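Local atomic coordinates of sulfatase (Bacteroides fragilis CAG:558, PDB entry 6USS), a protein that probably hydrolyses aryl sulfate esters as a calcium-dependent member of the sulfatase family. Residues A[376-382]-A[418-424]; A[445-450]-A[462-466]. The protein carries 1 engineered substitution. The contacts are given in a common frame with arbitrary orientation. Residues are numbered along the deposited sequence.

Both contacts involve the small four-stranded antiparallel sheet. Contact 1 joins strand 378-379 of the large mixed sheet to the first strand of the small sheet, 422-427. Contact 2 lies within the small sheet and pairs strand 449-454 with 460-464, one of its two outer strands. Both are largely buried; exposed at the margins are Lys376 in contact 1 and Asp448 and Pro466 in contact 2. Contact 2 lies farther from the chain centre. Contact 1 relies on side chains: a salt bridge, a tyrosine hydroxyl and waters. Contact 2 relies on backbone ladder bonds. The two meet where Leu423 N approaches Arg445 O (2.7 Å) and Tyr377 OH approaches Gly447 N (3.1 Å).

Contact 1: residues A[376-382]-A[418-424]; sequences KYLIIED and SKGRSLY
A two-pronged salt bridge leads this contact. Arg421 NH2 donates to Asp382 OD1 and Arg421 NH1 to Asp382 OD2, both at 2.7 Å. Arg421 is extended (chi1 to chi3 all t). Asp382 OD2 also accepts from Ile379 N at 2.9 Å, and Asp382 N bonds Ile379 O at 2.7 Å, where strand 378-379 gives way to helical backbone angles. Tyr377, chi1 p, gives a very short bond from OH to Arg421 O, 2.4 Å. Residues 418-421 form a type II turn, with Gly420 at positive phi and Arg421 N bonded to Ser418 O at 3.0 Å. One water bridges Tyr377 O and Arg421 NH1; another joins Lys376 NZ to Ser418 OG. Tyr377 CD1 meets Leu423 CD1 at 3.7 Å, and Ile379 CG2 meets Leu423 CD2 at 3.9 Å. The CA-to-CB bond of Leu378 points away from 418-424, and its side chain packs on Phe79 and Ala82. The arrangement is a side-chain-mediated junction between the central mixed sheet and the small C-terminal antiparallel sheet of the sulfatase fold.

Contact 2: residues A[445-450]-A[462-466]; sequences RKGDWK and LFNIP
Backbone hydrogen bonds set the antiparallel register. Lys450 and Phe463 form a hydrogen-bonded pair, with Lys450 N to Phe463 O at 3.0 Å and Phe463 N to Lys450 O at 2.9 Å. Trp449 and Asn464 form the next, non-hydrogen-bonded pair, CA to CA 4.9 Å. Ile465 N bonds Asp448 O at 3.0 Å. CA-H...O contacts accompany these bonds, such as Asn464 CA to Asp448 O at 3.2 Å. Residues 446-449 make a type II' turn, with Gly447 at positive phi; Arg445 NE bonds Gly447 O at 2.8 Å. Among the side chains, Trp449 (chi1 m) takes Asn464 CB over its six-membered ring in a CH-pi contact, 4.2 Å to the centroid. Trp449 CE3 meets Leu462 CG at 3.5 Å. Lys450 CD touches Ile465 CD1 at 3.6 Å, while extended Lys450 carries NZ to Ala351 O, Glu353 and Glu471. Ile465 CB lies over one face of the Arg445 guanidinium, 3.8 Å from CZ. These are consecutive beta hairpins, 441-454 and 449-464, in an up-and-down antiparallel sheet.

Contact 1: residues A[376-382]-A[418-424]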
loop_
_atom_site.group_PDB
_atom_site.type_symbol
_atom_site.label_atom_id
_atom_site.label_comp_id
_atom_site.label_asym_id
_atom_site.label_seq_id
_atom_site.Cartn_x
_atom_site.Cartn_y
_atom_site.Cartn_z
ATOM N N LYS A 376 10.870 -34.857 -6.441
ATOM C CA LYS A 376 12.033 -34.133 -5.936
ATOM C C LYS A 376 11.624 -33.158 -4.839
ATOM O O LYS A 376 10.579 -32.511 -4.918
ATOM C CB LYS A 376 12.738 -33.387 -7.070
ATOM C CG LYS A 376 13.064 -34.271 -8.286
ATOM C CD LYS A 376 13.789 -35.523 -7.832
ATOM C CE LYS A 376 14.373 -36.313 -8.987
ATOM N NZ LYS A 376 15.463 -37.176 -8.422
ATOM N N TYR A 377 12.447 -33.046 -3.806
ATOM C CA TYR A 377 12.019 -32.239 -2.678
ATOM C C TYR A 377 12.374 -30.770 -2.872
ATOM O O TYR A 377 13.337 -30.421 -3.560
ATOM C CB TYR A 377 12.583 -32.764 -1.351
ATOM C CG TYR A 377 14.090 -32.953 -1.195
ATOM C CD1 TYR A 377 14.981 -31.892 -1.334
ATOM C CD2 TYR A 377 14.610 -34.193 -0.810
ATOM C CE1 TYR A 377 16.360 -32.071 -1.139
ATOM C CE2 TYR A 377 15.981 -34.383 -0.626
ATOM C CZ TYR A 377 16.850 -33.318 -0.789
ATOM O OH TYR A 377 18.209 -33.498 -0.593
ATOM N N LEU A 378 11.547 -29.909 -2.278
ATOM C CA LEU A 378 11.771 -28.475 -2.258
ATOM C C LEU A 378 11.254 -27.931 -0.933
ATOM O O LEU A 378 10.499 -28.599 -0.221
ATOM C CB LEU A 378 11.087 -27.794 -3.447
ATOM C CG LEU A 378 9.575 -28.015 -3.555
ATOM C CD1 LEU A 378 8.758 -27.043 -2.679
ATOM C CD2 LEU A 378 9.151 -27.902 -5.009
ATOM N N ILE A 379 11.644 -26.694 -0.619
ATOM C CA ILE A 379 11.283 -26.079 0.649
ATOM C C ILE A 379 10.746 -24.666 0.413
ATOM O O ILE A 379 11.092 -24.004 -0.562
ATOM C CB ILE A 379 12.485 -26.070 1.612
ATOM C CG1 ILE A 379 12.082 -25.543 2.988
ATOM C CG2 ILE A 379 13.666 -25.304 0.988
ATOM C CD1 ILE A 379 12.664 -26.355 4.121
ATOM N N ILE A 380 9.910 -24.201 1.355
ATOM C CA ILE A 380 9.078 -23.006 1.187
ATOM C C ILE A 380 9.884 -21.776 0.748
ATOM O O ILE A 380 9.436 -21.016 -0.116
ATOM C CB ILE A 380 8.276 -22.744 2.483
ATOM C CG1 ILE A 380 7.406 -21.489 2.367
ATOM C CG2 ILE A 380 9.195 -22.637 3.696
ATOM C CD1 ILE A 380 6.295 -21.610 1.383
ATOM N N GLU A 381 11.083 -21.553 1.303
ATOM C CA GLU A 381 11.856 -20.386 0.858
ATOM C C GLU A 381 12.154 -20.410 -0.637
ATOM O O GLU A 381 12.470 -19.357 -1.201
ATOM C CB GLU A 381 13.185 -20.244 1.616
ATOM C CG GLU A 381 14.118 -21.425 1.492
ATOM C CD GLU A 381 14.163 -22.242 2.785
ATOM O OE1 GLU A 381 15.267 -22.731 3.140
ATOM O OE2 GLU A 381 13.095 -22.390 3.443
ATOM N N ASP A 382 12.069 -21.582 -1.283
ATOM C CA ASP A 382 12.251 -21.671 -2.732
ATOM C C ASP A 382 11.143 -20.958 -3.511
ATOM O O ASP A 382 11.364 -20.548 -4.664
ATOM C CB ASP A 382 12.300 -23.133 -3.182
ATOM C CG ASP A 382 13.366 -23.943 -2.464
ATOM O OD1 ASP A 382 14.309 -23.345 -1.897
ATOM O OD2 ASP A 382 13.245 -25.193 -2.463
ATOM N N SER A 418 17.256 -30.453 -6.399
ATOM C CA SER A 418 17.222 -31.326 -5.231
ATOM C C SER A 418 18.493 -32.159 -5.078
ATOM O O SER A 418 18.854 -32.522 -3.949
ATOM C CB SER A 418 15.998 -32.225 -5.333
ATOM O OG SER A 418 16.219 -33.470 -4.724
ATOM N N LYS A 419 19.183 -32.460 -6.188
ATOM C CA LYS A 419 20.348 -33.342 -6.159
ATOM C C LYS A 419 21.461 -32.747 -5.299
ATOM O O LYS A 419 21.911 -31.622 -5.532
ATOM C CB LYS A 419 20.848 -33.599 -7.581
ATOM C CG LYS A 419 22.076 -34.496 -7.651
ATOM C CD LYS A 419 22.331 -35.043 -9.041
ATOM C CE LYS A 419 23.536 -36.010 -9.030
ATOM N NZ LYS A 419 24.222 -36.062 -10.354
ATOM N N GLY A 420 21.910 -33.521 -4.311
ATOM C CA GLY A 420 22.907 -33.078 -3.369
ATOM C C GLY A 420 22.462 -32.034 -2.363
ATOM O O GLY A 420 23.247 -31.706 -1.459
ATOM N N ARG A 421 21.239 -31.507 -2.463
ATOM C CA ARG A 421 20.844 -30.360 -1.652
ATOM C C ARG A 421 20.436 -30.767 -0.236
ATOM O O ARG A 421 19.629 -31.685 -0.050
ATOM C CB ARG A 421 19.693 -29.617 -2.321
ATOM C CG ARG A 421 19.141 -28.494 -1.481
ATOM C CD ARG A 421 18.150 -27.669 -2.293
ATOM N NE ARG A 421 17.835 -26.434 -1.600
ATOM C CZ ARG A 421 16.652 -25.843 -1.645
ATOM N NH1 ARG A 421 15.681 -26.383 -2.371
ATOM N NH2 ARG A 421 16.446 -24.717 -0.969
ATOM N N SER A 422 20.989 -30.068 0.755
ATOM C CA SER A 422 20.531 -30.185 2.134
ATOM C C SER A 422 19.336 -29.259 2.387
ATOM O O SER A 422 19.332 -28.099 1.965
ATOM C CB SER A 422 21.665 -29.835 3.106
ATOM O OG SER A 422 22.575 -30.895 3.321
ATOM N N LEU A 423 18.326 -29.763 3.094
ATOM C CA LEU A 423 17.242 -28.928 3.610
ATOM C C LEU A 423 17.410 -28.755 5.121
ATOM O O LEU A 423 17.828 -29.690 5.813
ATOM C CB LEU A 423 15.871 -29.534 3.305
ATOM C CG LEU A 423 15.501 -29.794 1.855
ATOM C CD1 LEU A 423 14.049 -30.239 1.818
ATOM C CD2 LEU A 423 15.723 -28.559 0.982
ATOM N N TYR A 424 17.065 -27.574 5.643
ATOM C CA TYR A 424 17.288 -27.296 7.057
ATOM C C TYR A 424 16.066 -26.716 7.766
ATOM O O TYR A 424 15.381 -25.833 7.243
ATOM C CB TYR A 424 18.442 -26.337 7.237
ATOM C CG TYR A 424 19.718 -26.743 6.567
ATOM C CD1 TYR A 424 20.057 -26.225 5.326
ATOM C CD2 TYR A 424 20.612 -27.603 7.195
ATOM C CE1 TYR A 424 21.226 -26.566 4.716
ATOM C CE2 TYR A 424 21.800 -27.954 6.588
ATOM C CZ TYR A 424 22.103 -27.423 5.347
ATOM O OH TYR A 424 23.285 -27.761 4.724
HETATM O O HOH W 1 17.440 -35.779 -6.409
HETATM O O HOH W 2 14.848 -35.408 -4.115
HETATM O O HOH W 3 14.949 -28.459 -4.479
HETATM O O HOH W 4 16.702 -25.232 3.229
#

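Contact 2: residues A[445-450]-A[462-466]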
loop_
_atom_site.group_PDB
_atom_site.type_symbol
_atom_site.label_atom_id
_atom_site.label_comp_id
_atom_site.label_asym_id
_atom_site.label_seq_id
_atom_site.Cartn_x
_atom_site.Cartn_y
_atom_site.Cartn_z
ATOM N N ARG A 445 17.636 -32.575 6.183
ATOM C CA ARG A 445 17.277 -33.608 5.225
ATOM C C ARG A 445 18.241 -33.529 4.052
ATOM O O ARG A 445 18.542 -32.432 3.571
ATOM C CB ARG A 445 15.844 -33.426 4.727
ATOM C CG ARG A 445 15.468 -34.333 3.588
ATOM C CD ARG A 445 15.390 -35.784 4.034
ATOM N NE ARG A 445 15.006 -36.644 2.921
ATOM C CZ ARG A 445 13.788 -36.692 2.376
ATOM N NH1 ARG A 445 12.791 -35.943 2.839
ATOM N NH2 ARG A 445 13.565 -37.498 1.347
ATOM N N LYS A 446 18.734 -34.680 3.600
ATOM C CA LYS A 446 19.695 -34.694 2.498
ATOM C C LYS A 446 19.626 -36.068 1.859
ATOM O O LYS A 446 19.964 -37.062 2.502
ATOM C CB LYS A 446 21.103 -34.386 2.991
ATOM C CG LYS A 446 22.191 -34.428 1.915
ATOM C CD LYS A 446 23.548 -34.767 2.539
ATOM C CE LYS A 446 24.691 -33.875 2.030
ATOM N NZ LYS A 446 24.537 -33.442 0.612
ATOM N N GLY A 447 19.214 -36.121 0.599
ATOM C CA GLY A 447 19.011 -37.421 -0.029
ATOM C C GLY A 447 17.897 -38.172 0.682
ATOM O O GLY A 447 16.825 -37.627 0.969
ATOM N N ASP A 448 18.154 -39.435 0.978
ATOM C CA ASP A 448 17.168 -40.282 1.623
ATOM C C ASP A 448 17.139 -40.095 3.124
ATOM O O ASP A 448 16.322 -40.732 3.796
ATOM C CB ASP A 448 17.470 -41.753 1.323
ATOM C CG ASP A 448 17.389 -42.079 -0.152
ATOM O OD1 ASP A 448 16.816 -41.257 -0.919
ATOM O OD2 ASP A 448 17.897 -43.158 -0.539
ATOM N N TRP A 449 18.025 -39.270 3.666
ATOM C CA TRP A 449 18.330 -39.297 5.083
ATOM C C TRP A 449 17.889 -38.008 5.746
ATOM O O TRP A 449 18.087 -36.917 5.206
ATOM C CB TRP A 449 19.820 -39.537 5.314
ATOM C CG TRP A 449 20.235 -40.928 4.936
ATOM C CD1 TRP A 449 20.939 -41.302 3.830
ATOM C CD2 TRP A 449 19.954 -42.136 5.660
ATOM N NE1 TRP A 449 21.119 -42.665 3.825
ATOM C CE2 TRP A 449 20.518 -43.200 4.934
ATOM C CE3 TRP A 449 19.287 -42.419 6.852
ATOM C CZ2 TRP A 449 20.440 -44.526 5.367
ATOM C CZ3 TRP A 449 19.205 -43.746 7.278
ATOM C CH2 TRP A 449 19.783 -44.777 6.539
ATOM N N LYS A 450 17.273 -38.154 6.911
ATOM C CA LYS A 450 16.777 -37.036 7.696
ATOM C C LYS A 450 17.318 -37.187 9.106
ATOM O O LYS A 450 17.165 -38.254 9.717
ATOM C CB LYS A 450 15.246 -37.014 7.696
ATOM C CG LYS A 450 14.615 -35.879 8.473
ATOM C CD LYS A 450 13.103 -35.979 8.361
ATOM C CE LYS A 450 12.429 -34.787 9.005
ATOM N NZ LYS A 450 10.935 -34.909 9.025
ATOM N N LEU A 462 17.654 -40.660 13.195
ATOM C CA LEU A 462 18.014 -40.729 11.787
ATOM C C LEU A 462 16.985 -41.601 11.090
ATOM O O LEU A 462 16.768 -42.747 11.495
ATOM C CB LEU A 462 19.425 -41.291 11.612
ATOM C CG LEU A 462 19.900 -41.474 10.165
ATOM C CD1 LEU A 462 20.113 -40.136 9.540
ATOM C CD2 LEU A 462 21.180 -42.267 10.105
ATOM N N PHE A 463 16.335 -41.061 10.065
ATOM C CA PHE A 463 15.319 -41.814 9.342
ATOM C C PHE A 463 15.642 -41.838 7.860
ATOM O O PHE A 463 16.108 -40.842 7.294
ATOM C CB PHE A 463 13.911 -41.232 9.540
ATOM C CG PHE A 463 13.453 -41.193 10.984
ATOM C CD1 PHE A 463 12.967 -42.332 11.607
ATOM C CD2 PHE A 463 13.495 -40.007 11.707
ATOM C CE1 PHE A 463 12.544 -42.292 12.932
ATOM C CE2 PHE A 463 13.069 -39.956 13.027
ATOM C CZ PHE A 463 12.597 -41.096 13.642
ATOM N N ASN A 464 15.386 -42.981 7.244
ATOM C CA ASN A 464 15.373 -43.113 5.794
ATOM C C ASN A 464 13.952 -42.827 5.339
ATOM O O ASN A 464 13.094 -43.710 5.374
ATOM C CB ASN A 464 15.811 -44.508 5.363
ATOM C CG ASN A 464 16.230 -44.550 3.913
ATOM O OD1 ASN A 464 15.410 -44.380 3.008
ATOM N ND2 ASN A 464 17.515 -44.761 3.681
ATOM N N ILE A 465 13.706 -41.587 4.905
ATOM C CA ILE A 465 12.339 -41.166 4.590
ATOM C C ILE A 465 11.707 -42.014 3.488
ATOM O O ILE A 465 10.580 -42.492 3.681
ATOM C CB ILE A 465 12.306 -39.658 4.294
ATOM C CG1 ILE A 465 12.747 -38.856 5.540
ATOM C CG2 ILE A 465 10.925 -39.226 3.803
ATOM C CD1 ILE A 465 11.844 -38.990 6.749
ATOM N N PRO A 466 12.361 -42.262 2.344
ATOM C CA PRO A 466 11.691 -43.078 1.312
ATOM C C PRO A 466 11.423 -44.516 1.747
ATOM O O PRO A 466 10.520 -45.163 1.205
ATOM C CB PRO A 466 12.668 -43.019 0.126
ATOM C CG PRO A 466 13.502 -41.798 0.379
ATOM C CD PRO A 466 13.656 -41.747 1.864
#